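Local coordinates for hypothetical protein (Nostoc punctiforme, PDB 2O62) that is of unknown function but belongs to the DUF3598 family, with two consecutive beta-rich halves assigned to the calycin clan, at residues C8-L13 with Q46-T51; S24-L29 with G197-F202. All blocks are in the same frame, centred on the assembly; numbering follows the deposited sequence. Where two conformers were deposited one is given.

Contact 1: C8-L13 with Q46-T51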
# COMPACT_ATOMS: atom_id res chain seq x y z
N CYS A 8 -17.36 6.09 0.91
CA CYS A 8 -15.92 6.14 0.63
C CYS A 8 -15.57 5.40 -0.65
O CYS A 8 -14.80 5.89 -1.48
CB CYS A 8 -15.12 5.55 1.77
SG CYS A 8 -15.23 6.37 3.34
N PHE A 9 -16.13 4.21 -0.80
CA PHE A 9 -15.93 3.41 -2.00
C PHE A 9 -16.34 4.22 -3.23
O PHE A 9 -15.60 4.23 -4.19
CB PHE A 9 -16.71 2.11 -1.85
CG PHE A 9 -16.80 1.27 -3.11
CD1 PHE A 9 -15.72 1.05 -3.92
CD2 PHE A 9 -18.00 0.64 -3.40
CE1 PHE A 9 -15.80 0.23 -5.03
CE2 PHE A 9 -18.12 -0.17 -4.52
CZ PHE A 9 -17.00 -0.38 -5.34
N LEU A 10 -17.48 4.90 -3.18
CA LEU A 10 -17.93 5.70 -4.31
C LEU A 10 -16.98 6.81 -4.76
O LEU A 10 -17.11 7.31 -5.88
CB LEU A 10 -19.30 6.29 -4.01
CG LEU A 10 -20.42 5.28 -3.78
CD1 LEU A 10 -21.72 6.02 -3.48
CD2 LEU A 10 -20.63 4.35 -4.97
N GLN A 11 -16.05 7.22 -3.90
CA GLN A 11 -15.00 8.14 -4.31
C GLN A 11 -14.15 7.62 -5.47
O GLN A 11 -13.44 8.41 -6.11
CB GLN A 11 -14.07 8.51 -3.13
CG GLN A 11 -14.77 9.31 -2.03
CD GLN A 11 -15.36 10.60 -2.59
OE1 GLN A 11 -16.56 10.75 -2.69
NE2 GLN A 11 -14.50 11.49 -3.03
N ASN A 12 -14.16 6.31 -5.68
CA ASN A 12 -13.42 5.68 -6.77
C ASN A 12 -14.19 5.66 -8.12
O ASN A 12 -13.68 5.14 -9.12
CB ASN A 12 -13.06 4.24 -6.39
CG ASN A 12 -12.00 4.15 -5.31
OD1 ASN A 12 -10.86 4.23 -5.63
ND2 ASN A 12 -12.39 4.03 -4.03
N LEU A 13 -15.43 6.14 -8.17
CA LEU A 13 -16.15 6.03 -9.43
C LEU A 13 -15.37 6.79 -10.53
O LEU A 13 -14.85 7.89 -10.29
CB LEU A 13 -17.54 6.57 -9.34
CG LEU A 13 -18.45 5.83 -8.41
CD1 LEU A 13 -19.83 6.44 -8.50
CD2 LEU A 13 -18.50 4.36 -8.78
N GLN A 46 -26.61 2.68 -5.63
CA GLN A 46 -26.83 1.58 -4.73
C GLN A 46 -26.14 0.30 -5.23
O GLN A 46 -26.03 -0.66 -4.49
CB GLN A 46 -28.32 1.33 -4.61
CG GLN A 46 -29.12 2.50 -3.94
CD GLN A 46 -30.63 2.19 -3.81
OE1 GLN A 46 -31.43 2.45 -4.72
NE2 GLN A 46 -31.01 1.65 -2.66
N THR A 47 -25.78 0.28 -6.51
CA THR A 47 -25.03 -0.83 -7.13
C THR A 47 -23.83 -0.18 -7.78
O THR A 47 -23.98 0.89 -8.36
CB THR A 47 -25.82 -1.48 -8.27
OG1 THR A 47 -27.01 -2.12 -7.78
CG2 THR A 47 -24.96 -2.53 -9.01
N VAL A 48 -22.63 -0.78 -7.68
CA VAL A 48 -21.49 -0.37 -8.50
C VAL A 48 -21.11 -1.48 -9.49
O VAL A 48 -20.88 -2.63 -9.07
CB VAL A 48 -20.27 0.01 -7.66
CG1 VAL A 48 -19.09 0.24 -8.57
CG2 VAL A 48 -20.51 1.30 -6.87
N ARG A 49 -21.07 -1.16 -10.78
CA ARG A 49 -20.62 -2.10 -11.78
C ARG A 49 -19.16 -1.85 -12.13
O ARG A 49 -18.76 -0.73 -12.44
CB ARG A 49 -21.44 -2.02 -13.05
CG ARG A 49 -20.89 -2.92 -14.15
CD ARG A 49 -21.71 -2.79 -15.39
NE ARG A 49 -23.00 -3.39 -15.14
CZ ARG A 49 -24.14 -3.03 -15.72
NH1 ARG A 49 -24.18 -2.04 -16.61
NH2 ARG A 49 -25.26 -3.67 -15.39
N LEU A 50 -18.38 -2.92 -12.06
CA LEU A 50 -16.97 -2.85 -12.40
C LEU A 50 -16.72 -3.55 -13.72
O LEU A 50 -17.16 -4.68 -13.90
CB LEU A 50 -16.17 -3.53 -11.30
CG LEU A 50 -14.65 -3.63 -11.47
CD1 LEU A 50 -13.98 -3.55 -10.14
CD2 LEU A 50 -14.21 -4.92 -12.20
N THR A 51 -16.07 -2.86 -14.67
CA THR A 51 -15.75 -3.46 -15.97
C THR A 51 -14.25 -3.28 -16.12
O THR A 51 -13.80 -2.15 -16.30
CB THR A 51 -16.49 -2.81 -17.15
OG1 THR A 51 -17.91 -2.85 -16.94
CG2 THR A 51 -16.21 -3.55 -18.45
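The short N-terminal helix 5-10 packs against strand 47-54 of the N-terminal sheet here, with Phe9, Leu10 and Leu13 gathered round the side chain of Val48. Phe9 and Val48 approach from opposite directions. CG of Phe9 stands anti to its own nitrogen (chi1 170°), which carries the ring away from the helix to the strand, where CE2 lies 3.7 Å from Val48 CG2 and CZ lies 3.9 Å from Val48 CG1. The ring thus spans both branches of the valine, meeting CG2 at a slant. Leu10 reaches the same methyl obliquely with one branch, CD2 to Val48 CG2 being 3.6 Å. Beyond the helix, Leu13 adds a looser touch, its CD2 4.1 Å from Val48 CG2. No hydrogen bond joins the two segments. In the type I turn Leu10-Leu13, Asn12 ND2 donates to Phe9 O at 3.2 Å, on the same face of that carbonyl as Asn12 N, so two bonds grip the oxygen; ND2 also bonds Gly77 O, and Arg104 holds OD1. Trp6 meets the Phe9 ring edge-to-face, and Phe73 meets it at a slant. Cutting Phe9 back to an alanine is likely to open a gap beside both Val48 methyls and leave Trp6 and Phe73 without their ring partner. The result is a short N-terminal helix packed by apolar side chains on an antiparallel sheet, consistent with the calycin clan.

Contact 2: S24-L29 with G197-F202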
# COMPACT_ATOMS: atom_id res chain seq x y z
N SER A 24 9.15 -8.84 -9.68
CA SER A 24 9.82 -9.77 -8.78
C SER A 24 10.06 -9.11 -7.41
O SER A 24 9.98 -7.87 -7.29
CB SER A 24 11.16 -10.22 -9.37
OG SER A 24 12.13 -9.22 -9.22
N PRO A 25 10.37 -9.91 -6.38
CA PRO A 25 10.71 -9.34 -5.06
C PRO A 25 11.98 -8.47 -5.04
O PRO A 25 12.20 -7.77 -4.05
CB PRO A 25 10.90 -10.57 -4.18
CG PRO A 25 10.23 -11.68 -4.90
CD PRO A 25 10.42 -11.39 -6.36
N GLU A 26 12.79 -8.50 -6.10
CA GLU A 26 13.92 -7.58 -6.26
C GLU A 26 13.59 -6.38 -7.18
O GLU A 26 14.47 -5.61 -7.49
CB GLU A 26 15.16 -8.29 -6.80
CG GLU A 26 15.59 -9.50 -6.00
CD GLU A 26 14.68 -10.74 -6.18
OE1 GLU A 26 14.28 -11.06 -7.33
OE2 GLU A 26 14.37 -11.40 -5.16
N GLY A 27 12.34 -6.22 -7.61
CA GLY A 27 11.94 -5.05 -8.37
C GLY A 27 12.08 -5.12 -9.87
O GLY A 27 12.07 -4.07 -10.55
N THR A 28 12.22 -6.33 -10.40
CA THR A 28 12.35 -6.54 -11.83
C THR A 28 10.97 -6.65 -12.43
O THR A 28 10.15 -7.40 -11.91
CB THR A 28 13.12 -7.85 -12.13
OG1 THR A 28 14.44 -7.77 -11.59
CG2 THR A 28 13.17 -8.12 -13.62
N LEU A 29 10.71 -5.89 -13.50
CA LEU A 29 9.42 -5.97 -14.18
C LEU A 29 9.36 -7.28 -14.96
O LEU A 29 10.18 -7.52 -15.85
CB LEU A 29 9.20 -4.78 -15.13
CG LEU A 29 7.91 -4.79 -15.97
CD1 LEU A 29 6.71 -4.79 -15.05
CD2 LEU A 29 7.90 -3.64 -16.96
N GLY A 197 21.13 -2.09 -3.86
CA GLY A 197 20.38 -1.69 -5.05
C GLY A 197 19.06 -1.04 -4.71
O GLY A 197 19.01 0.01 -4.09
N SER A 198 17.98 -1.70 -5.14
CA SER A 198 16.62 -1.23 -4.91
C SER A 198 16.03 -1.78 -3.61
O SER A 198 14.86 -1.53 -3.31
CB SER A 198 15.74 -1.63 -6.11
OG SER A 198 15.66 -3.04 -6.25
N ILE A 199 16.83 -2.54 -2.84
CA ILE A 199 16.38 -3.13 -1.58
C ILE A 199 17.14 -2.59 -0.39
O ILE A 199 18.36 -2.58 -0.38
CB ILE A 199 16.52 -4.67 -1.56
CG1 ILE A 199 15.44 -5.29 -2.44
CG2 ILE A 199 16.34 -5.21 -0.14
CD1 ILE A 199 15.78 -6.70 -2.89
N VAL A 200 16.38 -2.20 0.62
CA VAL A 200 16.90 -1.77 1.90
C VAL A 200 16.52 -2.86 2.89
O VAL A 200 15.33 -3.18 3.04
CB VAL A 200 16.31 -0.42 2.32
CG1 VAL A 200 16.80 0.00 3.69
CG2 VAL A 200 16.63 0.65 1.22
N LEU A 201 17.51 -3.37 3.59
CA LEU A 201 17.34 -4.53 4.46
C LEU A 201 17.49 -4.15 5.92
O LEU A 201 18.55 -3.72 6.33
CB LEU A 201 18.36 -5.58 4.10
CG LEU A 201 18.34 -6.81 4.97
CD1 LEU A 201 17.01 -7.52 4.85
CD2 LEU A 201 19.51 -7.75 4.65
N PHE A 202 16.42 -4.33 6.68
CA PHE A 202 16.43 -4.23 8.16
C PHE A 202 16.35 -5.63 8.77
O PHE A 202 15.30 -6.26 8.73
CB PHE A 202 15.25 -3.41 8.67
CG PHE A 202 15.25 -1.94 8.25
CD1 PHE A 202 14.66 -1.53 7.04
CD2 PHE A 202 15.69 -0.96 9.12
CE1 PHE A 202 14.60 -0.16 6.68
CE2 PHE A 202 15.60 0.41 8.78
CZ PHE A 202 15.07 0.79 7.54
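Ser198, just before strand 199-202, and Ile199, its first residue, meet the turn between strands 14-23 and 29-42 through one polar contact and one methyl. The polar link is a weak hydrogen bond in which Ser198 OG donates to Glu26 O over 3.1 Å. OG is set between the backbone nitrogen and the carbonyl carbon (chi1 63°), turning the hydroxyl to the opposing backbone; this is one of two modelled conformers, so the bond is doubtful. Van der Waals packing rests on Ile199, whose CD1 methyl lies on turn backbone, 3.9 Å from Glu26 CA and equally far from Pro25 O. The Glu26 and Ile199 side chains lie alongside each other in the same direction, with Glu26 CG 4.2 Å from Ile199 CD1; the glutamate chain then bends at chi2 (74°), taking its carboxylate away from the strand. Bonds within the loop, from backbone and from the Ser24 hydroxyl, shape the acceptor side: Ser24 to Gly27 form a type I turn closed by Gly27 N to Ser24 O at 2.9 Å. Ser24 OG accepts from Glu26 N, making an ST turn, and, along a straighter line (158°), from Thr28 N at 3.1 Å. Gln211 NE2, from the neighbouring strand 210-214, donates to Pro25 O, a second tie to the C-terminal barrel. One weak bond and one isoleucine methyl laid on the turn imply a light surface junction between the halves.

How the contacts relate
Contact 1 lies partly buried within the N-terminal half, whereas contact 2 is a surface junction between the two halves; they share no segment. Their centres are 34 Å apart, on opposite sides of the chain's centre, and their nearest atoms about 21 Å, so they do not touch. The same N-terminal sheet nevertheless serves both: strand 47-54 lies beside strand 29-42, which in turn pairs with strand 14-23, and the turn of contact 2 joins the latter two. The chemistry follows the place. Residues 8-13 and 46-51 meet through hydrocarbon and an aromatic ring alone, while 24-29 and 197-202 combine a weak hydroxyl-to-carbonyl bond with one isoleucine methyl laid on the turn.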